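Beta-ketoacyl synthase (Burkholderia phymatum, PDB 4EWG) probably acts as a 3-oxoacyl-[acyl-carrier-protein] synthase, a thiolase-fold enzyme that joins acyl units by condensation. Local coordinates at residues D44-L49 with S199-A204; S48-L53 with V205-Y210; Q173-A178 with T404-R409; G265-G270 with M281-Q286. All coordinates share one frame; numbering follows the deposited sequence.

Contact 1 of 4, residues D44-L49 with S199-A204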
loop_
_atom_site.group_PDB
_atom_site.type_symbol
_atom_site.label_atom_id
_atom_site.label_comp_id
_atom_site.label_asym_id
_atom_site.label_seq_id
_atom_site.Cartn_x
_atom_site.Cartn_y
_atom_site.Cartn_z
ATOM N N ASP A 44 24.418 20.424 0.831
ATOM C CA ASP A 44 24.856 21.527 -0.034
ATOM C C ASP A 44 24.970 21.059 -1.496
ATOM O O ASP A 44 24.997 21.855 -2.426
ATOM C CB ASP A 44 26.190 22.102 0.451
ATOM C CG ASP A 44 26.427 23.483 -0.060
ATOM O OD1 ASP A 44 25.691 24.385 0.383
ATOM O OD2 ASP A 44 27.325 23.687 -0.895
ATOM N N TYR A 45 25.061 19.752 -1.681
ATOM C CA TYR A 45 24.992 19.154 -2.993
ATOM C C TYR A 45 23.679 19.517 -3.713
ATOM O O TYR A 45 23.659 19.685 -4.918
ATOM C CB TYR A 45 25.104 17.648 -2.828
ATOM C CG TYR A 45 24.930 16.818 -4.080
ATOM C CD1 TYR A 45 26.000 16.600 -4.951
ATOM C CD2 TYR A 45 23.710 16.201 -4.362
ATOM C CE1 TYR A 45 25.846 15.814 -6.089
ATOM C CE2 TYR A 45 23.549 15.413 -5.486
ATOM C CZ TYR A 45 24.616 15.234 -6.352
ATOM O OH TYR A 45 24.450 14.449 -7.469
ATOM N N PHE A 46 22.588 19.656 -2.972
ATOM C CA PHE A 46 21.273 19.869 -3.592
ATOM C C PHE A 46 21.025 21.336 -3.891
ATOM O O PHE A 46 21.455 22.199 -3.144
ATOM C CB PHE A 46 20.167 19.275 -2.715
ATOM C CG PHE A 46 20.275 17.794 -2.577
ATOM C CD1 PHE A 46 20.138 16.967 -3.704
ATOM C CD2 PHE A 46 20.601 17.213 -1.357
ATOM C CE1 PHE A 46 20.280 15.604 -3.602
ATOM C CE2 PHE A 46 20.750 15.830 -1.258
ATOM C CZ PHE A 46 20.578 15.034 -2.372
ATOM N N GLU A 47 20.333 21.600 -4.992
ATOM C CA GLU A 47 20.181 22.970 -5.481
ATOM C C GLU A 47 19.406 23.841 -4.480
ATOM O O GLU A 47 19.915 24.838 -4.011
ATOM C CB GLU A 47 19.491 22.990 -6.843
ATOM C CG GLU A 47 19.682 24.291 -7.603
ATOM C CD GLU A 47 18.939 24.325 -8.940
ATOM O OE1 GLU A 47 18.368 23.299 -9.350
ATOM O OE2 GLU A 47 18.923 25.382 -9.593
ATOM N N SER A 48 18.204 23.414 -4.110
ATOM C CA SER A 48 17.271 24.289 -3.418
ATOM C C SER A 48 16.684 23.681 -2.160
ATOM O O SER A 48 15.479 23.587 -2.062
ATOM C CB SER A 48 16.135 24.645 -4.386
ATOM O OG SER A 48 16.677 24.963 -5.658
ATOM N N LEU A 49 17.521 23.262 -1.204
ATOM C CA LEU A 49 17.027 22.897 0.135
ATOM C C LEU A 49 17.393 24.004 1.104
ATOM O O LEU A 49 18.528 24.431 1.138
ATOM C CB LEU A 49 17.637 21.615 0.627
ATOM C CG LEU A 49 17.069 20.327 0.040
ATOM C CD1 LEU A 49 17.823 19.155 0.635
ATOM C CD2 LEU A 49 15.577 20.235 0.296
ATOM N N SER A 199 17.054 10.625 2.785
ATOM C CA SER A 199 17.624 11.127 1.543
ATOM C C SER A 199 17.244 12.593 1.331
ATOM O O SER A 199 16.324 13.110 1.967
ATOM C CB SER A 199 17.122 10.319 0.354
ATOM O OG SER A 199 15.757 10.617 0.109
ATOM N N GLY A 200 17.952 13.243 0.414
ATOM C CA GLY A 200 17.657 14.619 0.069
ATOM C C GLY A 200 16.218 14.777 -0.417
ATOM O O GLY A 200 15.491 15.622 0.073
ATOM N N PRO A 201 15.815 13.948 -1.370
ATOM C CA PRO A 201 14.445 13.972 -1.843
ATOM C C PRO A 201 13.416 13.784 -0.749
ATOM O O PRO A 201 12.381 14.440 -0.779
ATOM C CB PRO A 201 14.390 12.809 -2.835
ATOM C CG PRO A 201 15.776 12.721 -3.338
ATOM C CD PRO A 201 16.653 13.038 -2.163
ATOM N N ALA A 202 13.672 12.885 0.192
ATOM C CA ALA A 202 12.750 12.688 1.302
ATOM C C ALA A 202 12.584 14.029 2.052
ATOM O O ALA A 202 11.495 14.371 2.448
ATOM C CB ALA A 202 13.237 11.586 2.240
ATOM N N VAL A 203 13.671 14.783 2.232
ATOM C CA VAL A 203 13.572 16.061 2.917
ATOM C C VAL A 203 12.891 17.127 2.037
ATOM O O VAL A 203 12.078 17.893 2.527
ATOM C CB VAL A 203 14.913 16.573 3.433
ATOM C CG1 VAL A 203 14.717 17.891 4.148
ATOM C CG2 VAL A 203 15.489 15.568 4.412
ATOM N N ALA A 204 13.192 17.126 0.742
ATOM C CA ALA A 204 12.534 18.063 -0.214
ATOM C C ALA A 204 10.997 18.016 -0.147
ATOM O O ALA A 204 10.329 19.037 -0.349
ATOM C CB ALA A 204 12.995 17.772 -1.635
#
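Gly200 lies against the Phe46 ring, which comes right up to the helix backbone because the glycine has no side chain. Along the helical segment, Ser199 comes first as N-cap of helix 200-207, its OG accepting from Ala202 N at 3.1 Å. Gly200, in the first turn, sets its CA 3.6 Å from Phe46 CE2 and 3.8 Å from CZ, an approach oblique to the ring. Pro201 turns its CB away from the loop but still brings CD within 4.4 Å of Phe46 CZ; its other neighbours include Phe122 of the second subunit. Val203 offers Leu49 mainly its backbone; one turn on from Gly200, Ala204 meets the end of the leucine, with CD2 of Leu49 3.8 Å from Ala204 CA and 4.1 Å from its CB. The other branch, Leu49 CD1, stays near Gly200 O. No hydrogen bond crosses this apolar seam. Between the two inward residues, Glu47 reaches the second subunit, its OE1 accepting from Met131 N there. The arrangement is a loop packed by two large apolar side chains on the small residues of a capped helix N-terminus, at the dimer interface of a ketosynthase.

Contact 2 of 4, residues S48-L53 with V205-Y210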
loop_
_atom_site.group_PDB
_atom_site.type_symbol
_atom_site.label_atom_id
_atom_site.label_comp_id
_atom_site.label_asym_id
_atom_site.label_seq_id
_atom_site.Cartn_x
_atom_site.Cartn_y
_atom_site.Cartn_z
ATOM N N SER A 48 18.204 23.414 -4.110
ATOM C CA SER A 48 17.271 24.289 -3.418
ATOM C C SER A 48 16.684 23.681 -2.160
ATOM O O SER A 48 15.479 23.587 -2.062
ATOM C CB SER A 48 16.135 24.645 -4.386
ATOM O OG SER A 48 16.677 24.963 -5.658
ATOM N N LEU A 49 17.521 23.262 -1.204
ATOM C CA LEU A 49 17.027 22.897 0.135
ATOM C C LEU A 49 17.393 24.004 1.104
ATOM O O LEU A 49 18.528 24.431 1.138
ATOM C CB LEU A 49 17.637 21.615 0.627
ATOM C CG LEU A 49 17.069 20.327 0.040
ATOM C CD1 LEU A 49 17.823 19.155 0.635
ATOM C CD2 LEU A 49 15.577 20.235 0.296
ATOM N N HIS A 50 16.418 24.459 1.876
ATOM C CA HIS A 50 16.641 25.461 2.885
ATOM C C HIS A 50 17.168 24.848 4.126
ATOM O O HIS A 50 18.112 25.363 4.729
ATOM C CB HIS A 50 15.349 26.203 3.162
ATOM C CG HIS A 50 14.842 26.987 1.963
ATOM N ND1 HIS A 50 13.666 26.709 1.346
ATOM C CD2 HIS A 50 15.422 28.002 1.250
ATOM C CE1 HIS A 50 13.499 27.547 0.309
ATOM N NE2 HIS A 50 14.577 28.326 0.238
ATOM N N THR A 51 16.600 23.721 4.539
ATOM C CA THR A 51 17.089 23.082 5.763
ATOM C C THR A 51 18.442 22.417 5.548
ATOM O O THR A 51 18.722 21.920 4.484
ATOM C CB THR A 51 16.101 22.063 6.355
ATOM O OG1 THR A 51 16.512 21.727 7.685
ATOM C CG2 THR A 51 16.025 20.816 5.536
ATOM N N ARG A 52 19.254 22.419 6.601
ATOM C CA ARG A 52 20.445 21.590 6.692
ATOM C C ARG A 52 20.389 20.682 7.936
ATOM O O ARG A 52 21.424 20.345 8.514
ATOM C CB ARG A 52 21.697 22.485 6.730
ATOM C CG ARG A 52 21.955 23.226 5.425
ATOM C CD ARG A 52 22.361 22.248 4.342
ATOM N NE ARG A 52 22.607 22.901 3.064
ATOM C CZ ARG A 52 21.685 23.146 2.143
ATOM N NH1 ARG A 52 20.425 22.809 2.338
ATOM N NH2 ARG A 52 22.033 23.745 1.019
ATOM N N LEU A 53 19.184 20.295 8.346
ATOM C CA LEU A 53 19.013 19.453 9.551
ATOM C C LEU A 53 18.413 18.087 9.225
ATOM O O LEU A 53 17.558 17.984 8.349
ATOM C CB LEU A 53 18.093 20.156 10.550
ATOM C CG LEU A 53 18.491 21.574 10.962
ATOM C CD1 LEU A 53 17.359 22.254 11.727
ATOM C CD2 LEU A 53 19.756 21.484 11.785
ATOM N N VAL A 205 10.443 16.827 0.082
ATOM C CA VAL A 205 8.970 16.641 0.236
ATOM C C VAL A 205 8.390 17.703 1.199
ATOM O O VAL A 205 7.430 18.391 0.899
ATOM C CB VAL A 205 8.638 15.228 0.780
ATOM C CG1 VAL A 205 7.192 15.100 1.187
ATOM C CG2 VAL A 205 9.004 14.156 -0.232
ATOM N N PHE A 206 9.012 17.823 2.348
ATOM C CA PHE A 206 8.592 18.776 3.354
ATOM C C PHE A 206 9.243 20.163 3.202
ATOM O O PHE A 206 8.620 21.178 3.523
ATOM C CB PHE A 206 8.877 18.183 4.719
ATOM C CG PHE A 206 8.185 16.886 4.933
ATOM C CD1 PHE A 206 6.834 16.856 5.291
ATOM C CD2 PHE A 206 8.845 15.671 4.717
ATOM C CE1 PHE A 206 6.177 15.640 5.471
ATOM C CE2 PHE A 206 8.177 14.435 4.879
ATOM C CZ PHE A 206 6.841 14.429 5.268
ATOM N N ASP A 207 10.486 20.207 2.747
ATOM C CA ASP A 207 11.178 21.487 2.546
ATOM C C ASP A 207 10.455 22.367 1.513
ATOM O O ASP A 207 10.331 23.566 1.712
ATOM C CB ASP A 207 12.646 21.277 2.146
ATOM C CG ASP A 207 13.509 22.506 2.411
ATOM O OD1 ASP A 207 13.730 22.847 3.597
ATOM O OD2 ASP A 207 13.987 23.127 1.455
ATOM N N THR A 208 9.943 21.758 0.446
ATOM C CA THR A 208 9.191 22.494 -0.562
ATOM C C THR A 208 7.847 22.990 -0.048
ATOM O O THR A 208 7.243 23.829 -0.679
ATOM C CB THR A 208 8.928 21.652 -1.820
ATOM O OG1 THR A 208 8.184 20.476 -1.456
ATOM C CG2 THR A 208 10.264 21.239 -2.490
ATOM N N LEU A 209 7.366 22.445 1.063
ATOM C CA LEU A 209 6.158 22.937 1.715
ATOM C C LEU A 209 6.476 23.983 2.764
ATOM O O LEU A 209 5.585 24.438 3.448
ATOM C CB LEU A 209 5.376 21.760 2.380
ATOM C CG LEU A 209 4.737 20.714 1.439
ATOM C CD1 LEU A 209 4.236 19.475 2.205
ATOM C CD2 LEU A 209 3.610 21.320 0.604
ATOM N N TYR A 210 7.750 24.351 2.914
ATOM C CA TYR A 210 8.202 25.190 4.040
ATOM C C TYR A 210 7.821 24.615 5.409
ATOM O O TYR A 210 7.533 25.361 6.319
ATOM C CB TYR A 210 7.672 26.623 3.926
ATOM C CG TYR A 210 8.005 27.235 2.607
ATOM C CD1 TYR A 210 7.195 26.991 1.501
ATOM C CD2 TYR A 210 9.152 28.051 2.444
ATOM C CE1 TYR A 210 7.501 27.507 0.268
ATOM C CE2 TYR A 210 9.455 28.605 1.208
ATOM C CZ TYR A 210 8.617 28.316 0.115
ATOM O OH TYR A 210 8.872 28.798 -1.138
#
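The carboxylate of Asp207 faces the backbone of His50 and Thr51 and takes one N-H on each oxygen. Its CG stands anti to the backbone N (chi1 -159°), on a CB that already points to the loop. OD2 receives His50 N at 2.8 Å on its syn side, in a nearly straight bond (169°); OD1 is met by Thr51 N at 3.1 Å from above the carboxylate plane. OD1 also bonds Thr212 OG1, so three bonds grip the buried group, which probably helps to stabilise its negative charge. Asp207 belongs to the last turn of the helix, which closes in a Schellman motif at Tyr210; the loop is tied to the helix's C-terminal end. The His50 side chain crosses the aspartate at about a right angle, with its ring plane 42° from the carboxylate and ND1 3.6 Å from OD2, and its CE1 lies 4.3 Å from Tyr210 CE2. Leu49 runs across Asp207 at a slant and sets CD2 3.5 Å from OD2 and against CB, so a methyl lies on the carboxylate itself. Thr51 brings CG2 to 3.6 Å from OD1, while its OG1 bonds Ser213 O and accepts from Leu53 N in an ST turn.

Contact 3 of 4, residues Q173-A178 with T404-R409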
loop_
_atom_site.group_PDB
_atom_site.type_symbol
_atom_site.label_atom_id
_atom_site.label_comp_id
_atom_site.label_asym_id
_atom_site.label_seq_id
_atom_site.Cartn_x
_atom_site.Cartn_y
_atom_site.Cartn_z
ATOM N N GLN A 173 -0.839 2.302 9.983
ATOM C CA GLN A 173 -1.764 1.489 9.201
ATOM C C GLN A 173 -1.322 0.018 9.162
ATOM O O GLN A 173 -2.167 -0.885 9.158
ATOM C CB GLN A 173 -1.943 2.023 7.779
ATOM C CG GLN A 173 -2.772 3.317 7.724
ATOM C CD GLN A 173 -3.287 3.651 6.323
ATOM O OE1 GLN A 173 -2.550 3.564 5.345
ATOM N NE2 GLN A 173 -4.548 4.014 6.229
ATOM N N ALA A 174 -0.014 -0.225 9.148
ATOM C CA ALA A 174 0.483 -1.592 9.159
ATOM C C ALA A 174 -0.011 -2.255 10.425
ATOM O O ALA A 174 -0.599 -3.322 10.368
ATOM C CB ALA A 174 2.006 -1.651 9.023
ATOM N N ILE A 175 0.174 -1.596 11.557
ATOM C CA ILE A 175 -0.202 -2.174 12.838
ATOM C C ILE A 175 -1.708 -2.381 12.861
ATOM O O ILE A 175 -2.180 -3.489 13.172
ATOM C CB ILE A 175 0.322 -1.321 14.066
ATOM C CG1 ILE A 175 1.851 -1.371 14.091
ATOM C CG2 ILE A 175 -0.258 -1.792 15.430
ATOM C CD1 ILE A 175 2.536 -0.343 14.961
ATOM N N GLY A 176 -2.453 -1.356 12.452
ATOM C CA GLY A 176 -3.908 -1.413 12.495
ATOM C C GLY A 176 -4.504 -2.465 11.591
ATOM O O GLY A 176 -5.372 -3.237 11.987
ATOM N N TYR A 177 -4.080 -2.473 10.344
ATOM C CA TYR A 177 -4.636 -3.407 9.400
ATOM C C TYR A 177 -4.146 -4.849 9.683
ATOM O O TYR A 177 -4.898 -5.789 9.530
ATOM C CB TYR A 177 -4.321 -2.983 7.935
ATOM C CG TYR A 177 -4.990 -1.676 7.448
ATOM C CD1 TYR A 177 -6.229 -1.267 7.934
ATOM C CD2 TYR A 177 -4.386 -0.891 6.478
ATOM C CE1 TYR A 177 -6.837 -0.117 7.471
ATOM C CE2 TYR A 177 -4.971 0.263 6.013
ATOM C CZ TYR A 177 -6.204 0.652 6.495
ATOM O OH TYR A 177 -6.788 1.828 6.035
ATOM N N ALA A 178 -2.917 -5.004 10.152
ATOM C CA ALA A 178 -2.439 -6.351 10.602
ATOM C C ALA A 178 -3.314 -6.830 11.769
ATOM O O ALA A 178 -3.761 -7.980 11.822
ATOM C CB ALA A 178 -0.955 -6.324 10.987
ATOM N N THR A 404 -4.713 8.040 11.758
ATOM C CA THR A 404 -4.741 6.782 12.511
ATOM C C THR A 404 -4.616 7.016 13.995
ATOM O O THR A 404 -3.925 7.915 14.441
ATOM C CB THR A 404 -3.604 5.826 12.102
ATOM O OG1 THR A 404 -2.333 6.437 12.398
ATOM C CG2 THR A 404 -3.670 5.522 10.637
ATOM N N SER A 405 -5.320 6.178 14.747
ATOM C CA SER A 405 -5.302 6.186 16.206
ATOM C C SER A 405 -5.251 4.729 16.679
ATOM O O SER A 405 -6.087 3.918 16.293
ATOM C CB SER A 405 -6.563 6.866 16.731
ATOM O OG SER A 405 -6.572 6.926 18.124
ATOM N N LEU A 406 -4.272 4.410 17.505
ATOM C CA LEU A 406 -4.091 3.057 18.029
ATOM C C LEU A 406 -4.257 3.087 19.508
ATOM O O LEU A 406 -3.657 3.950 20.167
ATOM C CB LEU A 406 -2.696 2.544 17.698
ATOM C CG LEU A 406 -2.480 2.175 16.238
ATOM C CD1 LEU A 406 -0.961 2.142 15.916
ATOM C CD2 LEU A 406 -3.190 0.861 15.912
ATOM N N ILE A 407 -5.009 2.127 20.046
ATOM C CA ILE A 407 -5.119 1.952 21.477
ATOM C C ILE A 407 -4.511 0.604 21.939
ATOM O O ILE A 407 -4.919 -0.487 21.476
ATOM C CB ILE A 407 -6.591 2.045 21.961
ATOM C CG1 ILE A 407 -7.182 3.422 21.603
ATOM C CG2 ILE A 407 -6.661 1.828 23.478
ATOM C CD1 ILE A 407 -8.674 3.589 21.869
ATOM N N PHE A 408 -3.564 0.697 22.895
ATOM C CA PHE A 408 -2.921 -0.456 23.487
ATOM C C PHE A 408 -3.370 -0.634 24.956
ATOM O O PHE A 408 -3.442 0.330 25.736
ATOM C CB PHE A 408 -1.398 -0.300 23.435
ATOM C CG PHE A 408 -0.870 -0.092 22.065
ATOM C CD1 PHE A 408 -1.003 -1.077 21.108
ATOM C CD2 PHE A 408 -0.269 1.103 21.711
ATOM C CE1 PHE A 408 -0.542 -0.890 19.820
ATOM C CE2 PHE A 408 0.205 1.300 20.418
ATOM C CZ PHE A 408 0.069 0.300 19.473
ATOM N N ARG A 409 -3.654 -1.867 25.320
ATOM C CA ARG A 409 -4.052 -2.181 26.678
ATOM C C ARG A 409 -2.852 -2.705 27.467
ATOM O O ARG A 409 -2.048 -3.506 26.963
ATOM C CB ARG A 409 -5.185 -3.212 26.692
ATOM C CG ARG A 409 -5.398 -3.776 28.070
ATOM C CD ARG A 409 -6.626 -4.640 28.227
ATOM N NE ARG A 409 -6.940 -4.620 29.640
ATOM C CZ ARG A 409 -8.066 -5.076 30.159
ATOM N NH1 ARG A 409 -8.984 -5.661 29.396
ATOM N NH2 ARG A 409 -8.263 -4.975 31.457
#
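Ile175 and Leu406 carry the apolar part of this contact, their side chains crossing at about a right angle. The methyl CG2 of Ile175, anti to the backbone N, sits 4.0 Å from both CD1 and CD2 of Leu406, meeting the fork of the leucine. Leu406 CD2 also lies 4.2 Å from Gly176 CA, where the helix has no side chain. Phe408 adds a looser touch, its CE1 4.5 Å from Ile175 CG2, which lies at the ring edge near its plane. A second apolar touch joins residues with polar ends: Gln173 CG packs 3.8 Å from Thr404 CG2, the side chains again crossing at about a right angle. Thr404 OG1 pairs with Ser172 OG, Gln173 OE1 with Ser166 OG, and Gln173 NE2 with Ile161 O of the second subunit. No hydrogen bond links the two segments. The axes of helix 173-178 and strand 404-409 approach to 9.0 Å, with 61° between their directions. Consistent with the layered alpha/beta thiolase fold, helix 170-183 lies across one face of the mixed sheet, where strand 402-409 runs between strands 259-268 and 391-398, while Ser405 and Ile407 reach helix 278-291 on the other face.

Contact 4 of 4, residues G265-G270 with M281-Q286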
loop_
_atom_site.group_PDB
_atom_site.type_symbol
_atom_site.label_atom_id
_atom_site.label_comp_id
_atom_site.label_asym_id
_atom_site.label_seq_id
_atom_site.Cartn_x
_atom_site.Cartn_y
_atom_site.Cartn_z
ATOM N N GLY A 265 -8.528 3.161 14.858
ATOM C CA GLY A 265 -9.406 4.068 14.106
ATOM C C GLY A 265 -8.610 4.644 12.936
ATOM O O GLY A 265 -7.434 4.988 13.088
ATOM N N CYS A 266 -9.239 4.684 11.770
ATOM C CA CYS A 266 -8.624 5.188 10.601
ATOM C C CYS A 266 -9.619 5.872 9.715
ATOM O O CYS A 266 -10.647 5.283 9.342
ATOM C CB CYS A 266 -7.946 4.050 9.846
ATOM S SG CYS A 266 -7.058 4.625 8.390
ATOM N N ASN A 267 -9.319 7.119 9.380
ATOM C CA ASN A 267 -10.143 7.917 8.489
ATOM C C ASN A 267 -9.303 8.936 7.719
ATOM O O ASN A 267 -8.088 8.894 7.779
ATOM C CB ASN A 267 -11.301 8.598 9.258
ATOM C CG ASN A 267 -10.847 9.736 10.146
ATOM O OD1 ASN A 267 -9.654 9.929 10.377
ATOM N ND2 ASN A 267 -11.802 10.506 10.643
ATOM N N SER A 268 -9.962 9.801 6.957
ATOM C CA SER A 268 -9.288 10.962 6.368
ATOM C C SER A 268 -10.106 12.247 6.445
ATOM O O SER A 268 -11.339 12.235 6.581
ATOM C CB SER A 268 -8.841 10.705 4.939
ATOM O OG SER A 268 -9.741 9.858 4.315
ATOM N N ASP A 269 -9.383 13.360 6.362
ATOM C CA ASP A 269 -9.982 14.689 6.433
ATOM C C ASP A 269 -10.846 15.017 5.216
ATOM O O ASP A 269 -11.761 15.811 5.322
ATOM C CB ASP A 269 -8.904 15.768 6.544
ATOM C CG ASP A 269 -8.058 15.669 7.827
ATOM O OD1 ASP A 269 -8.517 15.038 8.816
ATOM O OD2 ASP A 269 -6.934 16.266 7.833
ATOM N N GLY A 270 -10.528 14.429 4.067
ATOM C CA GLY A 270 -11.179 14.732 2.819
ATOM C C GLY A 270 -11.276 16.220 2.477
ATOM O O GLY A 270 -12.289 16.665 1.916
ATOM N N MET A 281 -9.529 14.548 12.537
ATOM C CA MET A 281 -8.447 13.994 13.365
ATOM C C MET A 281 -9.034 13.474 14.691
ATOM O O MET A 281 -8.743 12.360 15.107
ATOM C CB MET A 281 -7.356 15.043 13.633
ATOM C CG MET A 281 -6.575 15.459 12.382
ATOM S SD MET A 281 -5.740 17.057 12.547
ATOM C CE MET A 281 -4.221 16.597 13.389
ATOM N N ALA A 282 -9.897 14.279 15.321
ATOM C CA ALA A 282 -10.610 13.856 16.546
ATOM C C ALA A 282 -11.416 12.599 16.268
ATOM O O ALA A 282 -11.390 11.649 17.036
ATOM C CB ALA A 282 -11.516 14.981 17.091
ATOM N N ARG A 283 -12.134 12.603 15.147
ATOM C CA ARG A 283 -13.033 11.476 14.791
ATOM C C ARG A 283 -12.260 10.163 14.680
ATOM O O ARG A 283 -12.754 9.098 15.081
ATOM C CB ARG A 283 -13.792 11.810 13.498
ATOM C CG ARG A 283 -14.807 10.777 13.017
ATOM C CD ARG A 283 -15.972 10.591 13.978
ATOM N NE ARG A 283 -16.761 9.403 13.632
ATOM C CZ ARG A 283 -17.353 8.578 14.510
ATOM N NH1 ARG A 283 -17.234 8.751 15.834
ATOM N NH2 ARG A 283 -18.041 7.533 14.057
ATOM N N ALA A 284 -11.027 10.229 14.181
ATOM C CA ALA A 284 -10.170 9.056 14.140
ATOM C C ALA A 284 -9.917 8.478 15.566
ATOM O O ALA A 284 -9.983 7.255 15.776
ATOM C CB ALA A 284 -8.862 9.389 13.441
ATOM N N MET A 285 -9.646 9.363 16.526
ATOM C CA MET A 285 -9.486 8.969 17.919
ATOM C C MET A 285 -10.765 8.298 18.469
ATOM O O MET A 285 -10.687 7.233 19.112
ATOM C CB MET A 285 -9.115 10.190 18.776
ATOM C CG MET A 285 -7.873 10.939 18.305
ATOM S SD MET A 285 -7.471 12.340 19.363
ATOM C CE MET A 285 -6.361 13.285 18.322
ATOM N N GLN A 286 -11.924 8.910 18.196
ATOM C CA GLN A 286 -13.261 8.370 18.562
ATOM C C GLN A 286 -13.488 6.997 17.974
ATOM O O GLN A 286 -13.989 6.105 18.636
ATOM C CB GLN A 286 -14.407 9.246 17.959
ATOM C CG GLN A 286 -14.938 10.454 18.706
ATOM C CD GLN A 286 -15.780 11.387 17.765
ATOM O OE1 GLN A 286 -16.862 10.980 17.243
ATOM N NE2 GLN A 286 -15.264 12.632 17.513
#
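Asn267 lays its amide against Ala284, with OD1 3.2 Å from the alanine CB and ND2 3.6 Å from its backbone N. ND2 also lies 3.7 Å from Arg283 CB; the two side chains cross at about a right angle, and the guanidinium turns off to bond Gln286 OE1 and form a salt bridge with Glu290. Further back on the strand, Gly265 CA comes to 3.6 Å from Ala284 O, and, with no side chain between them, strand and helix come close. The axes of strand 265-268 and helix 281-286 approach to 6.6 Å, running nearly antiparallel at 157°. Past the strand end, Asp269 OD1 rests 4.1 Å from Met281 CG, and the methionine side chain goes on to pack on helix 310-324. This is a strand and the helix that follows it, lying back against the sheet in the C-terminal ketosynthase region. Although Asn267 and Asp269 bring polar groups to the helical segment, they meet mainly carbon there, without a hydrogen bond. Asn267 ND2 bonds Thr280 O, Asp269 OD1 bonds Thr280 OG1 and OD2 bonds Thr277 N; Asn403 ND2, on the adjoining strand 402-409, donates to both OD1 atoms, so these buried polar groups are satisfied from outside the contact.

Overall arrangement
Contacts 1 and 2 form one continuous attachment: both lay the loop before strand 53-54 on helix 200-207, share Ser48 and Leu49, and have centres 7 Å apart. Contact 1 is buried and apolar; contact 2, partly exposed, depends on backbone N-H bonds to a carboxylate. Contact 3 lies on the opposite side of the chain's centre from this pair, and contact 4 is also remote from it, with 28 to 32 Å between centres; both pack helices on the central sheet. They use neighbouring strands, 402-409 and 259-268, probably hydrogen-bonded through Ser405 O and Gly265 N. Both are buried without a hydrogen bond across them, contact 3 through branched aliphatic groups, contact 4 through glycine, alanine and amide. All four border the second subunit.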